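Side-chain contacts in extracellular ligand-binding receptor (Desulfitobacterium hafniense, PDB 4Q6B), which binds leucine between its two lobes and probably delivers amino acids to an ABC transporter as its extracellular substrate-binding component: residues A77-R82 and I294-A299; G98-S103 and T310-L315; L32-I37 and L48-A53; R121-D126 and A286-D291. One frame throughout, in Å; residues are numbered along the deposited sequence.

Contact 1: A77-R82 and I294-A299; sequences AVIGHR and ILLAEA. With LEU (leucine), chain B.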
loop_
_atom_site.group_PDB
_atom_site.type_symbol
_atom_site.label_atom_id
_atom_site.label_comp_id
_atom_site.label_asym_id
_atom_site.label_seq_id
_atom_site.Cartn_x
_atom_site.Cartn_y
_atom_site.Cartn_z
ATOM N N ALA A 77 -11.113 -13.087 11.145
ATOM C CA ALA A 77 -9.915 -12.528 10.496
ATOM C C ALA A 77 -9.916 -11.023 10.775
ATOM O O ALA A 77 -10.939 -10.444 11.179
ATOM C CB ALA A 77 -9.943 -12.779 8.982
ATOM N N VAL A 78 -8.761 -10.389 10.572
ATOM C CA VAL A 78 -8.608 -8.934 10.689
ATOM C C VAL A 78 -7.989 -8.319 9.443
ATOM O O VAL A 78 -7.005 -8.838 8.884
ATOM C CB VAL A 78 -7.727 -8.590 11.946
ATOM C CG1 VAL A 78 -7.406 -7.053 12.082
ATOM C CG2 VAL A 78 -8.425 -9.113 13.165
ATOM N N ILE A 79 -8.572 -7.187 9.029
ATOM C CA ILE A 79 -8.055 -6.347 7.935
ATOM C C ILE A 79 -7.377 -5.167 8.615
ATOM O O ILE A 79 -8.001 -4.462 9.401
ATOM C CB ILE A 79 -9.191 -5.816 7.019
ATOM C CG1 ILE A 79 -9.765 -7.006 6.247
ATOM C CG2 ILE A 79 -8.614 -4.860 5.955
ATOM C CD1 ILE A 79 -10.989 -6.658 5.440
ATOM N N GLY A 80 -6.087 -4.995 8.359
ATOM C CA GLY A 80 -5.335 -3.885 8.928
ATOM C C GLY A 80 -3.871 -4.312 9.082
ATOM O O GLY A 80 -3.527 -5.380 8.592
ATOM N N HIS A 81 -3.013 -3.470 9.694
ATOM C CA HIS A 81 -3.323 -2.065 10.001
ATOM C C HIS A 81 -2.809 -1.232 8.802
ATOM O O HIS A 81 -2.410 -1.802 7.766
ATOM C CB HIS A 81 -2.638 -1.638 11.314
ATOM C CG HIS A 81 -3.149 -2.370 12.526
ATOM N ND1 HIS A 81 -3.612 -1.701 13.648
ATOM C CD2 HIS A 81 -3.296 -3.693 12.793
ATOM C CE1 HIS A 81 -4.019 -2.577 14.547
ATOM N NE2 HIS A 81 -3.838 -3.795 14.057
ATOM N N ARG A 82 -2.808 0.093 8.912
ATOM C CA ARG A 82 -2.401 0.923 7.757
ATOM C C ARG A 82 -0.899 1.137 7.799
ATOM O O ARG A 82 -0.171 0.814 6.834
ATOM C CB ARG A 82 -3.069 2.292 7.825
ATOM C CG ARG A 82 -2.801 3.159 6.583
ATOM C CD ARG A 82 -3.562 4.500 6.710
ATOM N NE ARG A 82 -3.423 5.400 5.557
ATOM C CZ ARG A 82 -2.554 6.400 5.487
ATOM N NH1 ARG A 82 -2.514 7.165 4.400
ATOM N NH2 ARG A 82 -1.726 6.626 6.501
ATOM N N ILE A 294 -13.334 -9.245 -0.184
ATOM C CA ILE A 294 -13.805 -10.266 -1.112
ATOM C C ILE A 294 -12.915 -11.518 -0.987
ATOM O O ILE A 294 -13.421 -12.670 -1.007
ATOM C CB ILE A 294 -13.839 -9.782 -2.570
ATOM C CG1 ILE A 294 -14.814 -8.603 -2.765
ATOM C CG2 ILE A 294 -14.286 -10.935 -3.500
ATOM C CD1 ILE A 294 -16.223 -8.869 -2.351
ATOM N N LEU A 295 -11.599 -11.289 -0.882
ATOM C CA LEU A 295 -10.607 -12.363 -0.748
ATOM C C LEU A 295 -10.895 -13.170 0.523
ATOM O O LEU A 295 -11.012 -14.397 0.487
ATOM C CB LEU A 295 -9.186 -11.773 -0.640
ATOM C CG LEU A 295 -8.287 -11.427 -1.841
ATOM C CD1 LEU A 295 -7.378 -10.195 -1.618
ATOM C CD2 LEU A 295 -7.440 -12.643 -2.196
ATOM N N LEU A 296 -11.055 -12.471 1.642
ATOM C CA LEU A 296 -11.279 -13.181 2.919
ATOM C C LEU A 296 -12.602 -13.949 2.896
ATOM O O LEU A 296 -12.728 -15.076 3.427
ATOM C CB LEU A 296 -11.269 -12.238 4.110
ATOM C CG LEU A 296 -9.917 -11.638 4.417
ATOM C CD1 LEU A 296 -10.084 -10.495 5.442
ATOM C CD2 LEU A 296 -8.992 -12.710 4.990
ATOM N N ALA A 297 -13.613 -13.377 2.265
ATOM C CA ALA A 297 -14.902 -14.076 2.242
ATOM C C ALA A 297 -14.805 -15.342 1.415
ATOM O O ALA A 297 -15.368 -16.382 1.791
ATOM C CB ALA A 297 -16.038 -13.131 1.732
ATOM N N GLU A 298 -14.067 -15.274 0.304
ATOM C CA GLU A 298 -13.898 -16.461 -0.534
ATOM C C GLU A 298 -13.159 -17.528 0.272
ATOM O O GLU A 298 -13.592 -18.681 0.283
ATOM C CB GLU A 298 -13.152 -16.098 -1.827
ATOM C CG GLU A 298 -13.146 -17.178 -2.867
ATOM C CD GLU A 298 -13.099 -16.602 -4.270
ATOM O OE1 GLU A 298 -13.817 -15.604 -4.542
ATOM O OE2 GLU A 298 -12.334 -17.134 -5.101
ATOM N N ALA A 299 -12.086 -17.155 0.973
ATOM C CA ALA A 299 -11.353 -18.181 1.765
ATOM C C ALA A 299 -12.225 -18.715 2.891
ATOM O O ALA A 299 -12.209 -19.931 3.202
ATOM C CB ALA A 299 -10.062 -17.624 2.311
HETATM N N LEU B . 2.642 2.361 3.049
HETATM C CA LEU B . 2.624 3.065 4.337
HETATM C C LEU B . 3.227 2.199 5.430
HETATM O O LEU B . 3.386 2.634 6.563
HETATM C CB LEU B . 1.185 3.439 4.691
HETATM C CG LEU B . 0.810 4.481 3.631
HETATM C CD1 LEU B . -0.521 4.165 3.014
HETATM C CD2 LEU B . 0.857 5.917 4.134
HETATM O OXT LEU B . 3.597 1.050 5.148
#

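Contact 2: G98-S103 and T310-L315; sequences GLVMLS and TLAQGL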
loop_
_atom_site.group_PDB
_atom_site.type_symbol
_atom_site.label_atom_id
_atom_site.label_comp_id
_atom_site.label_asym_id
_atom_site.label_seq_id
_atom_site.Cartn_x
_atom_site.Cartn_y
_atom_site.Cartn_z
ATOM N N GLY A 98 -3.037 -17.130 16.077
ATOM C CA GLY A 98 -3.537 -17.916 14.956
ATOM C C GLY A 98 -4.722 -17.212 14.330
ATOM O O GLY A 98 -5.721 -17.855 14.036
ATOM N N LEU A 99 -4.637 -15.885 14.187
ATOM C CA LEU A 99 -5.696 -15.119 13.530
ATOM C C LEU A 99 -5.110 -14.356 12.356
ATOM O O LEU A 99 -4.113 -13.649 12.521
ATOM C CB LEU A 99 -6.274 -14.134 14.555
ATOM C CG LEU A 99 -7.449 -13.244 14.139
ATOM C CD1 LEU A 99 -8.634 -14.145 13.774
ATOM C CD2 LEU A 99 -7.787 -12.345 15.333
ATOM N N VAL A 100 -5.722 -14.503 11.177
ATOM C CA VAL A 100 -5.250 -13.778 9.998
ATOM C C VAL A 100 -5.295 -12.275 10.176
ATOM O O VAL A 100 -6.284 -11.705 10.648
ATOM C CB VAL A 100 -6.045 -14.177 8.742
ATOM C CG1 VAL A 100 -5.882 -13.116 7.586
ATOM C CG2 VAL A 100 -5.596 -15.541 8.270
HETATM N N MSE A 101 -4.173 -11.636 9.835
HETATM C CA MSE A 101 -4.127 -10.191 9.700
HETATM C C MSE A 101 -3.813 -9.907 8.239
HETATM O O MSE A 101 -2.830 -10.413 7.722
HETATM C CB MSE A 101 -3.013 -9.597 10.564
HETATM C CG MSE A 101 -3.147 -8.083 10.662
HETATM SE SE MSE A 101 -1.434 -7.190 11.087
HETATM C CE MSE A 101 -0.745 -7.246 9.262
ATOM N N LEU A 102 -4.675 -9.167 7.552
ATOM C CA LEU A 102 -4.440 -8.921 6.103
ATOM C C LEU A 102 -4.355 -7.409 5.933
ATOM O O LEU A 102 -5.371 -6.735 6.121
ATOM C CB LEU A 102 -5.571 -9.528 5.272
ATOM C CG LEU A 102 -5.597 -9.207 3.776
ATOM C CD1 LEU A 102 -4.384 -9.741 3.076
ATOM C CD2 LEU A 102 -6.849 -9.856 3.126
ATOM N N SER A 103 -3.171 -6.884 5.630
ATOM C CA SER A 103 -3.010 -5.447 5.509
ATOM C C SER A 103 -3.179 -4.941 4.100
ATOM O O SER A 103 -2.545 -5.391 3.174
ATOM C CB SER A 103 -1.662 -4.951 6.031
ATOM O OG SER A 103 -1.583 -3.546 5.900
ATOM N N THR A 310 -6.972 -22.021 10.808
ATOM C CA THR A 310 -6.917 -22.725 9.508
ATOM C C THR A 310 -7.109 -21.797 8.301
ATOM O O THR A 310 -6.973 -22.242 7.178
ATOM C CB THR A 310 -8.000 -23.825 9.423
ATOM O OG1 THR A 310 -9.299 -23.204 9.416
ATOM C CG2 THR A 310 -7.911 -24.745 10.640
ATOM N N LEU A 311 -7.387 -20.524 8.513
ATOM C CA LEU A 311 -7.739 -19.650 7.397
ATOM C C LEU A 311 -6.512 -19.245 6.556
ATOM O O LEU A 311 -6.608 -19.196 5.326
ATOM C CB LEU A 311 -8.469 -18.409 7.887
ATOM C CG LEU A 311 -9.028 -17.564 6.746
ATOM C CD1 LEU A 311 -10.151 -18.339 5.985
ATOM C CD2 LEU A 311 -9.516 -16.234 7.357
ATOM N N ALA A 312 -5.362 -19.038 7.215
ATOM C CA ALA A 312 -4.130 -18.632 6.503
ATOM C C ALA A 312 -3.768 -19.600 5.383
ATOM O O ALA A 312 -3.458 -19.171 4.260
ATOM C CB ALA A 312 -2.951 -18.514 7.497
ATOM N N GLN A 313 -3.797 -20.894 5.668
ATOM C CA GLN A 313 -3.529 -21.879 4.630
ATOM C C GLN A 313 -4.582 -21.795 3.537
ATOM O O GLN A 313 -4.280 -21.994 2.382
ATOM C CB GLN A 313 -3.364 -23.305 5.177
ATOM C CG GLN A 313 -2.764 -24.307 4.188
ATOM C CD GLN A 313 -1.405 -23.888 3.630
ATOM O OE1 GLN A 313 -0.490 -23.582 4.370
ATOM N NE2 GLN A 313 -1.289 -23.861 2.316
ATOM N N GLY A 314 -5.823 -21.508 3.909
ATOM C CA GLY A 314 -6.862 -21.372 2.904
ATOM C C GLY A 314 -6.599 -20.193 1.981
ATOM O O GLY A 314 -6.878 -20.279 0.786
ATOM N N LEU A 315 -6.061 -19.098 2.521
ATOM C CA LEU A 315 -5.685 -17.960 1.656
ATOM C C LEU A 315 -4.581 -18.302 0.669
ATOM O O LEU A 315 -4.621 -17.909 -0.529
ATOM C CB LEU A 315 -5.254 -16.741 2.485
ATOM C CG LEU A 315 -6.383 -15.941 3.140
ATOM C CD1 LEU A 315 -5.751 -14.969 4.108
ATOM C CD2 LEU A 315 -7.234 -15.206 2.117
#

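Contact 3: L32-I37 and L48-A53; sequences LAVQEI and LSLVKA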
loop_
_atom_site.group_PDB
_atom_site.type_symbol
_atom_site.label_atom_id
_atom_site.label_comp_id
_atom_site.label_asym_id
_atom_site.label_seq_id
_atom_site.Cartn_x
_atom_site.Cartn_y
_atom_site.Cartn_z
ATOM N N LEU A 32 -18.965 -1.478 0.504
ATOM C CA LEU A 32 -19.393 -1.988 -0.800
ATOM C C LEU A 32 -19.125 -3.498 -0.940
ATOM O O LEU A 32 -19.941 -4.211 -1.511
ATOM C CB LEU A 32 -18.695 -1.210 -1.924
ATOM C CG LEU A 32 -19.294 -1.382 -3.318
ATOM C CD1 LEU A 32 -20.684 -0.737 -3.506
ATOM C CD2 LEU A 32 -18.358 -0.838 -4.399
ATOM N N ALA A 33 -17.989 -3.984 -0.453
ATOM C CA ALA A 33 -17.691 -5.437 -0.565
ATOM C C ALA A 33 -18.581 -6.297 0.312
ATOM O O ALA A 33 -19.027 -7.359 -0.096
ATOM C CB ALA A 33 -16.247 -5.681 -0.232
ATOM N N VAL A 34 -18.791 -5.838 1.539
ATOM C CA VAL A 34 -19.658 -6.559 2.441
ATOM C C VAL A 34 -21.066 -6.645 1.853
ATOM O O VAL A 34 -21.738 -7.701 1.935
ATOM C CB VAL A 34 -19.694 -5.844 3.786
ATOM C CG1 VAL A 34 -20.766 -6.478 4.664
ATOM C CG2 VAL A 34 -18.328 -5.960 4.451
ATOM N N GLN A 35 -21.536 -5.553 1.239
ATOM C CA GLN A 35 -22.885 -5.525 0.648
ATOM C C GLN A 35 -22.959 -6.525 -0.501
ATOM O O GLN A 35 -23.955 -7.247 -0.677
ATOM C CB GLN A 35 -23.240 -4.143 0.048
ATOM C CG GLN A 35 -23.284 -2.938 0.987
ATOM C CD GLN A 35 -24.510 -2.878 1.895
ATOM O OE1 GLN A 35 -24.632 -1.957 2.718
ATOM N NE2 GLN A 35 -25.427 -3.848 1.751
ATOM N N GLU A 36 -21.871 -6.601 -1.260
ATOM C CA GLU A 36 -21.824 -7.533 -2.392
ATOM C C GLU A 36 -21.854 -8.985 -1.880
ATOM O O GLU A 36 -22.571 -9.812 -2.423
ATOM C CB GLU A 36 -20.555 -7.263 -3.236
ATOM C CG GLU A 36 -20.321 -8.259 -4.370
ATOM C CD GLU A 36 -21.435 -8.275 -5.415
ATOM O OE1 GLU A 36 -21.649 -9.347 -6.026
ATOM O OE2 GLU A 36 -22.091 -7.230 -5.636
ATOM N N ILE A 37 -21.106 -9.259 -0.814
ATOM C CA ILE A 37 -21.001 -10.623 -0.260
ATOM C C ILE A 37 -22.373 -11.050 0.265
ATOM O O ILE A 37 -22.874 -12.139 -0.044
ATOM C CB ILE A 37 -19.975 -10.689 0.859
ATOM C CG1 ILE A 37 -18.538 -10.541 0.303
ATOM C CG2 ILE A 37 -20.132 -11.995 1.679
ATOM C CD1 ILE A 37 -18.206 -11.585 -0.748
ATOM N N LEU A 48 -22.440 -11.399 6.757
ATOM C CA LEU A 48 -21.107 -10.875 7.048
ATOM C C LEU A 48 -21.214 -9.465 7.646
ATOM O O LEU A 48 -21.967 -8.641 7.133
ATOM C CB LEU A 48 -20.282 -10.819 5.756
ATOM C CG LEU A 48 -18.873 -10.226 5.890
ATOM C CD1 LEU A 48 -18.016 -10.963 6.938
ATOM C CD2 LEU A 48 -18.236 -10.307 4.501
ATOM N N SER A 49 -20.518 -9.224 8.755
ATOM C CA SER A 49 -20.483 -7.893 9.365
ATOM C C SER A 49 -19.080 -7.483 9.749
ATOM O O SER A 49 -18.199 -8.316 10.023
ATOM C CB SER A 49 -21.376 -7.827 10.604
ATOM O OG SER A 49 -22.717 -8.040 10.197
ATOM N N LEU A 50 -18.839 -6.184 9.795
ATOM C CA LEU A 50 -17.514 -5.755 10.182
ATOM C C LEU A 50 -17.525 -5.258 11.602
ATOM O O LEU A 50 -18.537 -4.729 12.094
ATOM C CB LEU A 50 -17.005 -4.623 9.271
ATOM C CG LEU A 50 -16.999 -4.900 7.787
ATOM C CD1 LEU A 50 -16.467 -3.650 7.020
ATOM C CD2 LEU A 50 -16.102 -6.097 7.511
ATOM N N VAL A 51 -16.413 -5.461 12.292
ATOM C CA VAL A 51 -16.198 -4.832 13.615
ATOM C C VAL A 51 -15.068 -3.839 13.437
ATOM O O VAL A 51 -13.921 -4.226 13.356
ATOM C CB VAL A 51 -15.826 -5.860 14.712
ATOM C CG1 VAL A 51 -15.580 -5.180 16.097
ATOM C CG2 VAL A 51 -16.931 -6.938 14.861
ATOM N N LYS A 52 -15.399 -2.552 13.378
ATOM C CA LYS A 52 -14.392 -1.545 13.040
ATOM C C LYS A 52 -13.789 -0.927 14.298
ATOM O O LYS A 52 -14.506 -0.477 15.217
ATOM C CB LYS A 52 -14.971 -0.459 12.115
ATOM C CG LYS A 52 -15.407 -0.989 10.721
ATOM C CD LYS A 52 -15.863 0.117 9.751
ATOM C CE LYS A 52 -17.244 0.580 10.029
ATOM N NZ LYS A 52 -17.682 1.382 8.842
ATOM N N ALA A 53 -12.460 -0.855 14.345
ATOM C CA ALA A 53 -11.801 -0.189 15.467
ATOM C C ALA A 53 -10.847 0.846 14.885
ATOM O O ALA A 53 -10.175 0.561 13.914
ATOM C CB ALA A 53 -11.020 -1.221 16.302
#

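Contact 4: R121-D126 and A286-D291; sequences RNIPSD and AAAGYD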
loop_
_atom_site.group_PDB
_atom_site.type_symbol
_atom_site.label_atom_id
_atom_site.label_comp_id
_atom_site.label_asym_id
_atom_site.label_seq_id
_atom_site.Cartn_x
_atom_site.Cartn_y
_atom_site.Cartn_z
ATOM N N ARG A 121 -0.390 -9.272 3.206
ATOM C CA ARG A 121 -0.851 -7.968 2.695
ATOM C C ARG A 121 -1.319 -8.203 1.310
ATOM O O ARG A 121 -0.836 -9.129 0.676
ATOM C CB ARG A 121 0.271 -6.948 2.689
ATOM C CG ARG A 121 1.550 -7.451 2.067
ATOM C CD ARG A 121 2.528 -6.272 1.831
ATOM N NE ARG A 121 3.888 -6.813 1.941
ATOM C CZ ARG A 121 4.814 -6.329 2.755
ATOM N NH1 ARG A 121 5.996 -6.938 2.850
ATOM N NH2 ARG A 121 4.561 -5.247 3.484
ATOM N N ASN A 122 -2.274 -7.408 0.821
ATOM C CA ASN A 122 -2.808 -7.639 -0.544
ATOM C C ASN A 122 -2.374 -6.532 -1.492
ATOM O O ASN A 122 -3.028 -6.259 -2.492
ATOM C CB ASN A 122 -4.346 -7.850 -0.566
ATOM C CG ASN A 122 -5.099 -6.594 -0.199
ATOM O OD1 ASN A 122 -4.542 -5.719 0.477
ATOM N ND2 ASN A 122 -6.342 -6.471 -0.657
ATOM N N ILE A 123 -1.225 -5.925 -1.200
ATOM C CA ILE A 123 -0.685 -4.851 -2.033
ATOM C C ILE A 123 0.803 -5.140 -2.199
ATOM O O ILE A 123 1.385 -5.896 -1.393
ATOM C CB ILE A 123 -0.912 -3.480 -1.363
ATOM C CG1 ILE A 123 -0.287 -3.456 0.048
ATOM C CG2 ILE A 123 -2.436 -3.178 -1.249
ATOM C CD1 ILE A 123 0.010 -2.116 0.500
ATOM N N PRO A 124 1.446 -4.528 -3.202
ATOM C CA PRO A 124 2.899 -4.745 -3.373
ATOM C C PRO A 124 3.690 -4.094 -2.256
ATOM O O PRO A 124 3.302 -3.036 -1.732
ATOM C CB PRO A 124 3.235 -4.016 -4.690
ATOM C CG PRO A 124 2.034 -3.109 -4.958
ATOM C CD PRO A 124 0.845 -3.709 -4.278
ATOM N N SER A 125 4.833 -4.694 -1.920
ATOM C CA SER A 125 5.711 -4.125 -0.898
ATOM C C SER A 125 6.547 -3.036 -1.542
ATOM O O SER A 125 6.573 -2.900 -2.783
ATOM C CB SER A 125 6.689 -5.166 -0.376
ATOM O OG SER A 125 7.707 -5.414 -1.332
ATOM N N ASP A 126 7.223 -2.293 -0.689
ATOM C CA ASP A 126 8.155 -1.224 -1.126
ATOM C C ASP A 126 9.199 -1.728 -2.095
ATOM O O ASP A 126 9.626 -0.997 -2.979
ATOM C CB ASP A 126 8.908 -0.606 0.067
ATOM C CG ASP A 126 8.009 0.174 0.989
ATOM O OD1 ASP A 126 6.960 0.685 0.533
ATOM O OD2 ASP A 126 8.367 0.266 2.205
ATOM N N ALA A 286 -9.763 2.321 -1.122
ATOM C CA ALA A 286 -11.106 1.736 -1.268
ATOM C C ALA A 286 -10.979 0.418 -2.022
ATOM O O ALA A 286 -11.634 -0.578 -1.669
ATOM C CB ALA A 286 -12.002 2.634 -2.063
ATOM N N ALA A 287 -10.151 0.429 -3.071
ATOM C CA ALA A 287 -9.952 -0.789 -3.888
ATOM C C ALA A 287 -9.253 -1.931 -3.128
ATOM O O ALA A 287 -9.661 -3.093 -3.222
ATOM C CB ALA A 287 -9.175 -0.431 -5.191
ATOM N N ALA A 288 -8.207 -1.607 -2.385
ATOM C CA ALA A 288 -7.496 -2.592 -1.552
ATOM C C ALA A 288 -8.399 -3.150 -0.440
ATOM O O ALA A 288 -8.396 -4.357 -0.166
ATOM C CB ALA A 288 -6.228 -1.953 -0.978
ATOM N N GLY A 289 -9.177 -2.274 0.198
ATOM C CA GLY A 289 -10.170 -2.726 1.187
ATOM C C GLY A 289 -11.217 -3.649 0.586
ATOM O O GLY A 289 -11.595 -4.678 1.188
ATOM N N TYR A 290 -11.733 -3.291 -0.592
ATOM C CA TYR A 290 -12.724 -4.093 -1.274
ATOM C C TYR A 290 -12.134 -5.479 -1.590
ATOM O O TYR A 290 -12.746 -6.527 -1.258
ATOM C CB TYR A 290 -13.218 -3.339 -2.536
ATOM C CG TYR A 290 -14.314 -4.068 -3.298
ATOM C CD1 TYR A 290 -14.011 -5.054 -4.238
ATOM C CD2 TYR A 290 -15.646 -3.759 -3.083
ATOM C CE1 TYR A 290 -15.026 -5.702 -4.965
ATOM C CE2 TYR A 290 -16.662 -4.406 -3.763
ATOM C CZ TYR A 290 -16.351 -5.388 -4.709
ATOM O OH TYR A 290 -17.377 -6.016 -5.388
ATOM N N ASP A 291 -10.951 -5.514 -2.199
ATOM C CA ASP A 291 -10.377 -6.817 -2.528
ATOM C C ASP A 291 -10.083 -7.625 -1.249
ATOM O O ASP A 291 -10.229 -8.888 -1.278
ATOM C CB ASP A 291 -9.084 -6.696 -3.356
ATOM C CG ASP A 291 -9.355 -6.601 -4.863
ATOM O OD1 ASP A 291 -10.524 -6.685 -5.323
ATOM O OD2 ASP A 291 -8.363 -6.422 -5.599
#

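Contact 1: A77-R82 and I294-A299
Leu296 CG, anti to its carbonyl carbon (chi1 -69°), turns its CD methyls from helix 284-301 toward Ala77 and Ile79 of strand 75-79. In Ile79, CG1 also stands anti to its own carbonyl carbon (chi1 -69°). The side chains of Ile79 and Leu296 pass alongside each other, pointing opposite ways, with Ile79 CG1 3.6 Å from Leu296 CD1. The other methyl, Leu296 CD2, rests on Ala77 CB at 4.1 Å. Ile13 of the neighbouring strand 10-17 touches both Ile79 and Leu296. Past the strand, a cis peptide bond precedes His81, and the chain reaches the leucine pocket at Arg82. The Arg82 side chain is extended from CG to NE. It lays one face of its guanidinium over the isobutyl end of the bound leucine, with Arg82 NH2 3.6 Å from ligand CD2. An alanine here would remove that flat cover and would probably leave the ligand methyls less firmly held. The helix contact itself is wholly apolar and buried, with methyl and methylene groups packed between sheet and helix. Its cohesion therefore comes from close packing of hydrocarbon and exclusion of water.

Contact 2: G98-S103 and T310-L315
Val100 carries the contact from the strand side, and both of its methyls touch helix 311-317. Val100 CG2 lies over Leu311 and Ala312, 3.7 Å from the backbone N of Ala312. The same methyl is 4.1 Å from Leu311 CB and 4.1 Å from Ala312 CB. Val100 CG1 turns to a point further along the helix and meets Leu315 CD1 at 3.9 Å. Here the ends of the two side chains meet head on. The split follows from the Val100 torsion: CG1 is anti to the backbone N (chi1 162°), and CG2 is anti to the carbonyl carbon.

A second shell fixes both partners. Backbone hydrogen bonds tie Val100 to Val78 of strand 75-79, and Leu102 to Val78 and Gly80. Just before, Gly98, with positive phi, follows helix 84-97 in a Schellman motif. On the helix side, Leu315 N bonds to Leu311 O at 2.9 Å, which keeps these two leucines one turn apart. Ala299 of helix 284-301 touches both of them, and Phe120 of strand 119-121 touches Ala312 and Leu315.

Between these segments the contact is van der Waals only. Such packing depends on shape, and the branched valine supplies one methyl for each of two successive turns.

Contact 3: L32-I37 and L48-A53
Val34 and Leu50 pack inside a beta-alpha-beta unit, in which helix 26-39 links strand 10-17 to strand 47-54. The unit belongs to the parallel sheet of one lobe, and strand 47-54 is the outermost strand of that sheet on its side. Helix segment 32-37 runs nearly antiparallel to strand segment 48-53, at 157°. Their axes come within 8.5 Å.

The side chains of Val34 and Leu50 lie side by side with opposed directions. Val34 CG2 sits beyond the end of Leu50, 3.7 Å from Leu50 CG and nearly as close to both of its CD methyls. That end is presented by Leu50 chi1 of -55°, which sets CG anti to the carbonyl carbon and beside the backbone N. A turn further along the helix, Ile37 and Leu48 cross obliquely. There the branch methyl Ile37 CG2 meets Leu48 CD2 at 3.8 Å. The longer arm of Ile37 leads away from the strand and packs on Ile294 and Ala297 of helix 284-301. Leu48 and Leu50 also rest on Ile13 of strand 10-17, so both strands of the unit share this apolar layer.

The strand partners alternate. Leu48 and Leu50 point toward the helix, whereas Ser49 between them points away and its OG is hydrogen-bonded to Glu10. Leu48 is buried, while Val34, Ile37 and Leu50 are partly exposed, as suits the margin of the sheet. The other methyl of Val34 meets backbone rather than side chain: Val34 CG1 lies 3.5 Å from Leu48 O.

Contact 4: R121-D126 and A286-D291
Asn122 ND2 donates a hydrogen bond to Ala288 O, 3.0 Å away. The bond is nearly straight, with an angle of 163° at the hydrogen. The oxygen lies almost in the amide plane of Asn122, while the donor is tilted 16° from the carbonyl plane of Ala288. Asn122 CG sits between the backbone N and the carbonyl carbon (chi1 68°), and from there the amide reaches over to helix 284-301. The same nitrogen packs against Asp291 CB at 3.9 Å.

The Asp291 carboxylate has its polar partners elsewhere. Its OD2 is hydrogen-bonded to His328 NE2 and Met325 N, and its OD1 to Val324 N. These bonds tie the helix to the hairpin of strands 321-323 and 326-328.

Beside the polar bond lies a small apolar touch. Ile123 CG2 meets Ala288 CB at 4.0 Å, and Phe257 of strand 253-257 packs on both residues. A leucine in place of Asn122 would probably leave Ala288 O without this buried donor and loosen the hold of the loop on the helix.

The side chain of Ile123 is about 6 Å from the bound leucine. Just after strand 119-121, Asn122 is backbone-bonded to Ser103 of strand 101-103. The segment then leads into helix 126-139, with Ser125 at the N-cap, and that helix precedes strand 144-149 of the other sheet. This path is consistent with a crossover between the lobes, packed on helix 284-301 and on Phe257 of strand 253-257.

Overall arrangement
Contacts 1, 2 and 4 are buried, whereas contact 3 is only partly so and lies at an outer strand. Contacts 1, 2 and 3 all set a helix on the same parallel sheet and are purely apolar. Contact 4 differs: it joins a loop to a helix through a side-chain hydrogen bond, and it sits nearest the middle of the chain. Helix 284-301 serves both contact 1 and contact 4, and it packs on helix 26-39 of contact 3. Contacts 1 and 2 use neighbouring strands and touch directly. Contacts 2 and 3 do not touch, with centres about 17 Å apart. Contact 3 thus marks the margin of the sheet, and contact 4 probably the passage between lobes.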